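Long-range contacts in penicillin-binding protein 2 (Pbp2) (Helicobacter pylori, PDB 5LP5), which probably cross-links peptidoglycan as a penicillin-sensitive transpeptidase of cell-wall synthesis, and forms a complex with the cell-shape protein MreC: residues N155-A159 / L235-K241; E242-L246 / L574-M578; K250-L255 / V266-P271. One frame throughout, in Å; residues are numbered along the deposited sequence.

Contact 1 of 3, residues N155-A159 / L235-K241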
loop_
_atom_site.group_PDB
_atom_site.type_symbol
_atom_site.label_atom_id
_atom_site.label_comp_id
_atom_site.label_asym_id
_atom_site.label_seq_id
_atom_site.Cartn_x
_atom_site.Cartn_y
_atom_site.Cartn_z
ATOM N N ASN A 155 1.103 12.141 5.595
ATOM C CA ASN A 155 1.043 13.521 6.084
ATOM C C ASN A 155 -0.308 14.204 5.905
ATOM O O ASN A 155 -0.439 15.395 6.139
ATOM C CB ASN A 155 2.145 14.344 5.434
ATOM C CG ASN A 155 3.497 13.758 5.685
ATOM O OD1 ASN A 155 4.206 14.177 6.588
ATOM N ND2 ASN A 155 3.848 12.770 4.911
ATOM N N ASN A 156 -1.313 13.442 5.507
ATOM C CA ASN A 156 -2.663 13.960 5.342
ATOM C C ASN A 156 -2.840 15.070 4.312
ATOM O O ASN A 156 -2.985 14.772 3.124
ATOM C CB ASN A 156 -3.241 14.351 6.698
ATOM C CG ASN A 156 -3.521 13.139 7.551
ATOM O OD1 ASN A 156 -4.424 12.353 7.274
ATOM N ND2 ASN A 156 -2.706 12.948 8.548
ATOM N N ALA A 157 -2.848 16.325 4.757
ATOM C CA ALA A 157 -3.122 17.464 3.870
ATOM C C ALA A 157 -1.858 18.188 3.433
ATOM O O ALA A 157 -1.913 19.250 2.816
ATOM C CB ALA A 157 -4.084 18.447 4.525
ATOM N N LEU A 158 -0.711 17.603 3.737
ATOM C CA LEU A 158 0.539 18.158 3.278
ATOM C C LEU A 158 0.626 17.988 1.775
ATOM O O LEU A 158 0.530 16.873 1.278
ATOM C CB LEU A 158 1.721 17.469 3.952
ATOM C CG LEU A 158 3.058 18.123 3.617
ATOM C CD1 LEU A 158 3.162 19.471 4.315
ATOM C CD2 LEU A 158 4.199 17.209 4.025
ATOM N N ALA A 159 0.793 19.102 1.068
ATOM C CA ALA A 159 1.028 19.100 -0.382
ATOM C C ALA A 159 -0.103 18.419 -1.119
ATOM O O ALA A 159 0.080 17.883 -2.210
ATOM C CB ALA A 159 2.351 18.419 -0.714
ATOM N N LEU A 235 10.121 17.945 -3.816
ATOM C CA LEU A 235 9.717 18.597 -2.575
ATOM C C LEU A 235 10.636 18.255 -1.404
ATOM O O LEU A 235 11.188 17.169 -1.357
ATOM C CB LEU A 235 8.291 18.187 -2.199
ATOM C CG LEU A 235 7.140 18.576 -3.109
ATOM C CD1 LEU A 235 5.866 17.999 -2.509
ATOM C CD2 LEU A 235 7.030 20.073 -3.243
ATOM N N ASP A 236 10.776 19.168 -0.455
ATOM C CA ASP A 236 11.366 18.852 0.833
ATOM C C ASP A 236 10.289 18.965 1.886
ATOM O O ASP A 236 9.729 20.017 2.092
ATOM C CB ASP A 236 12.509 19.803 1.161
ATOM C CG ASP A 236 13.241 19.440 2.476
ATOM O OD1 ASP A 236 12.617 18.816 3.374
ATOM O OD2 ASP A 236 14.435 19.807 2.617
ATOM N N LYS A 237 10.022 17.867 2.561
ATOM C CA LYS A 237 8.939 17.773 3.546
ATOM C C LYS A 237 9.038 18.815 4.666
ATOM O O LYS A 237 8.021 19.285 5.179
ATOM C CB LYS A 237 8.920 16.353 4.136
ATOM C CG LYS A 237 7.924 16.134 5.240
ATOM C CD LYS A 237 8.131 14.763 5.869
ATOM C CE LYS A 237 7.265 14.643 7.111
ATOM N NZ LYS A 237 7.118 13.255 7.623
ATOM N N ARG A 238 10.254 19.181 5.049
ATOM C CA ARG A 238 10.435 20.176 6.102
ATOM C C ARG A 238 10.022 21.550 5.589
ATOM O O ARG A 238 9.263 22.268 6.236
ATOM C CB ARG A 238 11.879 20.201 6.573
ATOM C CG ARG A 238 12.302 18.924 7.290
ATOM C CD ARG A 238 13.821 18.752 7.323
ATOM N NE ARG A 238 14.359 18.609 5.978
ATOM C CZ ARG A 238 15.652 18.618 5.671
ATOM N NH1 ARG A 238 16.569 18.745 6.620
ATOM N NH2 ARG A 238 16.036 18.500 4.409
ATOM N N LEU A 239 10.520 21.898 4.408
ATOM C CA LEU A 239 10.201 23.175 3.784
ATOM C C LEU A 239 8.704 23.368 3.550
ATOM O O LEU A 239 8.215 24.483 3.690
ATOM C CB LEU A 239 10.945 23.320 2.465
ATOM C CG LEU A 239 12.462 23.462 2.539
ATOM C CD1 LEU A 239 13.032 23.590 1.132
ATOM C CD2 LEU A 239 12.881 24.653 3.380
ATOM N N GLN A 240 7.984 22.301 3.195
ATOM C CA GLN A 240 6.525 22.380 3.018
ATOM C C GLN A 240 5.800 22.555 4.340
ATOM O O GLN A 240 4.789 23.252 4.413
ATOM C CB GLN A 240 5.958 21.154 2.309
ATOM C CG GLN A 240 5.890 21.280 0.782
ATOM C CD GLN A 240 4.568 21.786 0.222
ATOM O OE1 GLN A 240 4.550 22.280 -0.889
ATOM N NE2 GLN A 240 3.465 21.635 0.957
ATOM N N LYS A 241 6.299 21.927 5.394
ATOM C CA LYS A 241 5.671 22.122 6.693
ATOM C C LYS A 241 5.834 23.565 7.139
ATOM O O LYS A 241 4.921 24.122 7.757
ATOM C CB LYS A 241 6.208 21.145 7.736
ATOM C CG LYS A 241 5.601 19.765 7.593
ATOM C CD LYS A 241 5.906 18.867 8.762
ATOM C CE LYS A 241 5.333 17.487 8.494
ATOM N NZ LYS A 241 5.656 16.538 9.594
#
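Leu235 begins the approach to Ala159: its CD1 reaches Ala159 CB at 4.0 Å, a small apolar touch at the foot of the helix that follows. Asp236 N-caps that helix, its short carboxylate turning back so that OD1 accepts from Arg238 N.

Lys237 has CG anti to the backbone N (chi1 176°), and with the extended chain beyond, this carries its end along to the amide oxygen of Asn155. On the way its stem passes Leu158 at about a right angle, Lys237 CG being 4.1 Å from Leu158 CD2; at the end Lys237 NZ lies 3.2 Å from Asn155 OD1. The other side of that amide is engaged too, Asn155 ND2 making a weak hydrogen bond to Phe63 O. One turn on, Gln240 CB is 3.8 Å from Leu158 CD1. The chain of Gln240 then bends at chi2 (-93°), bringing its amide beside Ala159, with Gln240 NE2 3.8 Å from Ala159 CB, while OE1 accepts from Ala267 N. Lys241 also touches Leu158 CD1, through CG at 4.1 Å, and its extended chain brings NZ to 4.1 Å from Asn155 OD1.

The type II' turn from Asn155 to Leu158 thus presents one branched apolar side chain to a helix face made partly of lysine and glutamine stems. The join between this loop of the dimerisation region and helix 237-246 is apolar round Leu158 and Ala159, with a polar margin at Asn155 OD1, where two neighbouring ammonium groups would probably favour an oxygen.

Contact 2 of 3, residues E242-L246 / L574-M578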
loop_
_atom_site.group_PDB
_atom_site.type_symbol
_atom_site.label_atom_id
_atom_site.label_comp_id
_atom_site.label_asym_id
_atom_site.label_seq_id
_atom_site.Cartn_x
_atom_site.Cartn_y
_atom_site.Cartn_z
ATOM N N GLU A 242 6.979 24.165 6.808
ATOM C CA GLU A 242 7.204 25.581 7.058
ATOM C C GLU A 242 6.178 26.387 6.294
ATOM O O GLU A 242 5.515 27.258 6.854
ATOM C CB GLU A 242 8.618 26.002 6.628
ATOM C CG GLU A 242 8.940 27.484 6.828
ATOM C CD GLU A 242 8.712 27.971 8.253
ATOM O OE1 GLU A 242 8.631 27.143 9.178
ATOM O OE2 GLU A 242 8.602 29.195 8.460
ATOM N N ALA A 243 6.054 26.079 5.008
ATOM C CA ALA A 243 5.093 26.734 4.128
ATOM C C ALA A 243 3.682 26.670 4.692
ATOM O O ALA A 243 2.987 27.665 4.719
ATOM C CB ALA A 243 5.142 26.106 2.757
ATOM N N ASP A 244 3.266 25.505 5.169
ATOM C CA ASP A 244 1.946 25.371 5.785
ATOM C C ASP A 244 1.837 26.307 6.985
ATOM O O ASP A 244 0.887 27.050 7.105
ATOM C CB ASP A 244 1.653 23.912 6.174
ATOM C CG ASP A 244 1.172 23.051 4.984
ATOM O OD1 ASP A 244 1.497 23.338 3.809
ATOM O OD2 ASP A 244 0.465 22.058 5.228
ATOM N N LYS A 245 2.829 26.285 7.858
ATOM C CA LYS A 245 2.840 27.134 9.064
ATOM C C LYS A 245 2.664 28.612 8.708
ATOM O O LYS A 245 1.933 29.328 9.364
ATOM C CB LYS A 245 4.159 26.916 9.833
ATOM C CG LYS A 245 4.368 27.722 11.103
ATOM C CD LYS A 245 3.657 27.122 12.307
ATOM C CE LYS A 245 4.097 27.799 13.610
ATOM N NZ LYS A 245 3.169 27.554 14.757
ATOM N N LEU A 246 3.329 29.065 7.660
ATOM C CA LEU A 246 3.291 30.473 7.292
ATOM C C LEU A 246 1.909 30.905 6.825
ATOM O O LEU A 246 1.501 32.037 7.082
ATOM C CB LEU A 246 4.333 30.763 6.207
ATOM C CG LEU A 246 5.812 30.598 6.599
ATOM C CD1 LEU A 246 6.734 30.740 5.389
ATOM C CD2 LEU A 246 6.197 31.598 7.678
ATOM N N LEU A 574 6.997 36.920 5.726
ATOM C CA LEU A 574 6.829 35.524 5.317
ATOM C C LEU A 574 7.984 35.086 4.423
ATOM O O LEU A 574 8.474 33.964 4.550
ATOM C CB LEU A 574 5.495 35.312 4.587
ATOM C CG LEU A 574 4.179 35.634 5.315
ATOM C CD1 LEU A 574 3.006 35.322 4.387
ATOM C CD2 LEU A 574 4.014 34.901 6.645
ATOM N N LEU A 575 8.415 35.966 3.526
ATOM C CA LEU A 575 9.577 35.705 2.682
ATOM C C LEU A 575 10.859 35.382 3.485
ATOM O O LEU A 575 11.569 34.410 3.177
ATOM C CB LEU A 575 9.838 36.904 1.771
ATOM C CG LEU A 575 11.041 36.819 0.820
ATOM C CD1 LEU A 575 11.045 35.535 -0.005
ATOM C CD2 LEU A 575 11.050 38.031 -0.107
ATOM N N VAL A 576 11.157 36.198 4.496
ATOM C CA VAL A 576 12.345 35.977 5.328
ATOM C C VAL A 576 12.290 34.616 5.986
ATOM O O VAL A 576 13.274 33.871 5.979
ATOM C CB VAL A 576 12.573 37.054 6.429
ATOM C CG1 VAL A 576 12.972 38.375 5.795
ATOM C CG2 VAL A 576 11.346 37.231 7.332
ATOM N N LYS A 577 11.131 34.282 6.534
ATOM C CA LYS A 577 11.000 33.057 7.294
ATOM C C LYS A 577 11.300 31.830 6.460
ATOM O O LYS A 577 11.923 30.888 6.965
ATOM C CB LYS A 577 9.627 32.978 7.929
ATOM C CG LYS A 577 9.555 33.949 9.090
ATOM C CD LYS A 577 8.204 34.003 9.758
ATOM C CE LYS A 577 8.189 35.135 10.766
ATOM N NZ LYS A 577 6.902 35.100 11.488
ATOM N N MET A 578 10.876 31.847 5.190
ATOM C CA MET A 578 11.191 30.767 4.256
ATOM C C MET A 578 12.671 30.780 3.852
ATOM O O MET A 578 13.314 29.722 3.832
ATOM C CB MET A 578 10.300 30.845 3.024
ATOM C CG MET A 578 10.453 29.696 2.047
ATOM S SD MET A 578 10.162 28.099 2.810
ATOM C CE MET A 578 8.378 28.011 2.652
#
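Leu246 is the centre of this contact. Its CD1 lies 3.8 Å from Leu574 O and also reaches Met578, whose CE is 4.2 Å from that methyl. Its CD2 packs against the stem of Lys577, 3.7 Å from Lys577 CB, and meets Leu574 CD2 at 4.1 Å. Met578 touches Ala243 as well, CE to Ala243 CB being 3.8 Å. It gets there with CG anti to the backbone N (chi1 -175°) and bends at its next two torsions; a flexible thioether can bend to bring its methyl against the small Ala243.

At the outer margin Glu242 crosses Lys577 at about a right angle. Its OE2 stands 4.0 Å from Lys577 CB, whereas the ammonium leads away, Lys577 NZ remaining 6.9 Å from Glu242 OE2, so any attraction is at most a longer-range one.

The two short helical segments run nearly antiparallel, at 160°, and their axes approach to 10.5 Å, wide enough for Leu246 and Met578 to lie between them. Both lie on the central antiparallel sheet: Ala243 and Met578 touch Ile254 of strand 252-258, Ala243 also reaches strand 264-270, and Leu574, Leu575 and Met578 rest on strand 556-562.

Contact 3 of 3, residues K250-L255 / V266-P271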
loop_
_atom_site.group_PDB
_atom_site.type_symbol
_atom_site.label_atom_id
_atom_site.label_comp_id
_atom_site.label_asym_id
_atom_site.label_seq_id
_atom_site.Cartn_x
_atom_site.Cartn_y
_atom_site.Cartn_z
ATOM N N LYS A 250 -4.261 31.907 6.480
ATOM C CA LYS A 250 -4.221 32.663 5.234
ATOM C C LYS A 250 -4.626 31.790 4.053
ATOM O O LYS A 250 -4.411 30.585 4.052
ATOM C CB LYS A 250 -2.800 33.205 4.996
ATOM C CG LYS A 250 -2.140 33.818 6.225
ATOM C CD LYS A 250 -0.826 34.513 5.907
ATOM C CE LYS A 250 -0.350 35.339 7.099
ATOM N NZ LYS A 250 -1.037 36.659 7.212
ATOM N N ARG A 251 -5.222 32.395 3.036
ATOM C CA ARG A 251 -5.411 31.711 1.754
ATOM C C ARG A 251 -4.442 32.288 0.741
ATOM O O ARG A 251 -4.074 33.449 0.815
ATOM C CB ARG A 251 -6.833 31.859 1.222
ATOM C CG ARG A 251 -7.878 31.265 2.135
ATOM C CD ARG A 251 -8.411 32.318 3.081
ATOM N NE ARG A 251 -8.632 31.781 4.411
ATOM C CZ ARG A 251 -8.675 32.523 5.508
ATOM N NH1 ARG A 251 -8.509 33.840 5.447
ATOM N NH2 ARG A 251 -8.892 31.954 6.683
ATOM N N GLY A 252 -4.022 31.457 -0.207
ATOM C CA GLY A 252 -3.082 31.896 -1.230
ATOM C C GLY A 252 -2.230 30.744 -1.695
ATOM O O GLY A 252 -2.713 29.623 -1.792
ATOM N N ALA A 253 -0.969 31.032 -1.995
ATOM C CA ALA A 253 -0.068 30.033 -2.551
ATOM C C ALA A 253 1.388 30.444 -2.409
ATOM O O ALA A 253 1.707 31.639 -2.442
ATOM C CB ALA A 253 -0.384 29.797 -4.008
ATOM N N ILE A 254 2.257 29.440 -2.270
ATOM C CA ILE A 254 3.690 29.679 -2.101
ATOM C C ILE A 254 4.583 28.653 -2.817
ATOM O O ILE A 254 4.283 27.468 -2.848
ATOM C CB ILE A 254 4.071 29.764 -0.619
ATOM C CG1 ILE A 254 5.558 30.063 -0.483
ATOM C CG2 ILE A 254 3.706 28.481 0.114
ATOM C CD1 ILE A 254 5.908 30.559 0.896
ATOM N N LEU A 255 5.684 29.139 -3.382
ATOM C CA LEU A 255 6.509 28.344 -4.279
ATOM C C LEU A 255 7.959 28.630 -4.055
ATOM O O LEU A 255 8.362 29.775 -4.016
ATOM C CB LEU A 255 6.204 28.695 -5.732
ATOM C CG LEU A 255 4.884 28.209 -6.323
ATOM C CD1 LEU A 255 4.603 28.939 -7.627
ATOM C CD2 LEU A 255 4.953 26.704 -6.544
ATOM N N VAL A 266 8.959 23.681 -2.730
ATOM C CA VAL A 266 7.664 23.940 -2.112
ATOM C C VAL A 266 6.627 24.251 -3.186
ATOM O O VAL A 266 6.949 24.792 -4.236
ATOM C CB VAL A 266 7.746 25.130 -1.150
ATOM C CG1 VAL A 266 6.401 25.412 -0.515
ATOM C CG2 VAL A 266 8.792 24.862 -0.075
ATOM N N ALA A 267 5.382 23.883 -2.899
ATOM C CA ALA A 267 4.201 24.244 -3.688
ATOM C C ALA A 267 2.973 24.107 -2.777
ATOM O O ALA A 267 2.343 23.037 -2.666
ATOM C CB ALA A 267 4.073 23.364 -4.910
ATOM N N GLY A 268 2.654 25.194 -2.094
ATOM C CA GLY A 268 1.502 25.212 -1.231
ATOM C C GLY A 268 0.331 25.923 -1.855
ATOM O O GLY A 268 0.508 26.935 -2.514
ATOM N N SER A 269 -0.865 25.388 -1.641
ATOM C CA SER A 269 -2.099 26.070 -2.023
ATOM C C SER A 269 -3.066 26.014 -0.865
ATOM O O SER A 269 -3.373 24.936 -0.383
ATOM C CB SER A 269 -2.741 25.428 -3.264
ATOM O OG SER A 269 -4.085 25.893 -3.439
ATOM N N TYR A 270 -3.571 27.171 -0.445
ATOM C CA TYR A 270 -4.244 27.264 0.856
ATOM C C TYR A 270 -5.631 27.859 0.787
ATOM O O TYR A 270 -5.810 28.991 0.322
ATOM C CB TYR A 270 -3.380 28.048 1.837
ATOM C CG TYR A 270 -2.018 27.433 1.936
ATOM C CD1 TYR A 270 -1.783 26.361 2.793
ATOM C CD2 TYR A 270 -0.969 27.871 1.123
ATOM C CE1 TYR A 270 -0.523 25.765 2.863
ATOM C CE2 TYR A 270 0.286 27.279 1.183
ATOM C CZ TYR A 270 0.495 26.228 2.055
ATOM O OH TYR A 270 1.716 25.641 2.157
ATOM N N PRO A 271 -6.622 27.101 1.273
ATOM C CA PRO A 271 -6.493 25.843 1.998
ATOM C C PRO A 271 -6.068 24.624 1.206
ATOM O O PRO A 271 -6.514 24.441 0.085
ATOM C CB PRO A 271 -7.925 25.576 2.505
ATOM C CG PRO A 271 -8.711 26.800 2.253
ATOM C CD PRO A 271 -8.026 27.527 1.156
#
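Gly252 and Tyr270 pair in both directions, N of Gly252 to O of Tyr270 at 3.1 Å and N of Tyr270 to O of Gly252 at 2.9 Å; Ile254 and Gly268 form the next hydrogen-bonded pair. The strands run antiparallel at 177°, with axes 4.7 Å apart. Between these pairs Ala253 faces Ser269 as a non-hydrogen-bonded pair, where Ala253 CA also makes a CA-H...O contact to Gly268 O. The backbone conformation of Gly252 is one that suits glycine.

This is the beta hairpin of strands 252-258 and 264-270, which forms one side of the five-stranded antiparallel sheet of the transpeptidase domain, a fold shared with serine beta-lactamases. Backbone bonds from Ala253 and Leu255 to strand 556-562 continue the sheet.

On the face turned to helix 237-246, Tyr270 CG stands anti to its carbonyl carbon (chi1 -55°), which lays the ring along Ile254. The branch CG2 of Ile254 meets the ring edge, 3.8 Å from Tyr270 CE2, and lies 4.1 Å from Val266 CG1. Because Gly268 has no side chain, the Tyr270 hydroxyl can lie against it and bond to Asp244 OD1; Phe247 stacks on the ring. On the other face Leu255 CD2 touches Ala267 CB at 3.8 Å. Leu255 packs on helix 441-453, while the small Ala267 and Ser269 are touched by helix 160-163. Beside the Gly252-Tyr270 pair, Arg251 CG lies 3.9 Å from CD of Pro271, whose preceding peptide is cis; Arg251 NH1 hydrogen-bonds Tyr537 OH, and the guanidinium makes a cation-pi contact with Tyr295.

Overall arrangement
Helix 237-246 ties the three contacts together: its first half takes part in contact 1, its second half in contact 2, and both halves touch the hairpin of contact 3. The centres of contact 1 and contact 2 lie about 12 Å apart. From the centre of contact 3 it is about 11 Å to that of contact 1 and about 10 Å to that of contact 2. Two probable polar links bind helix to hairpin: Gln240 OE1 to Ala267 N at 2.7 Å, and Asp244 OD1 to Tyr270 OH at 2.8 Å. Along the chain, contact 3 is nested within the loop closed by contact 2. The probable active-site motifs, SxxK at Ser311 and KTG at Lys513, belong to other elements; strand 511-517 is the sheet edge opposite strand 264-270.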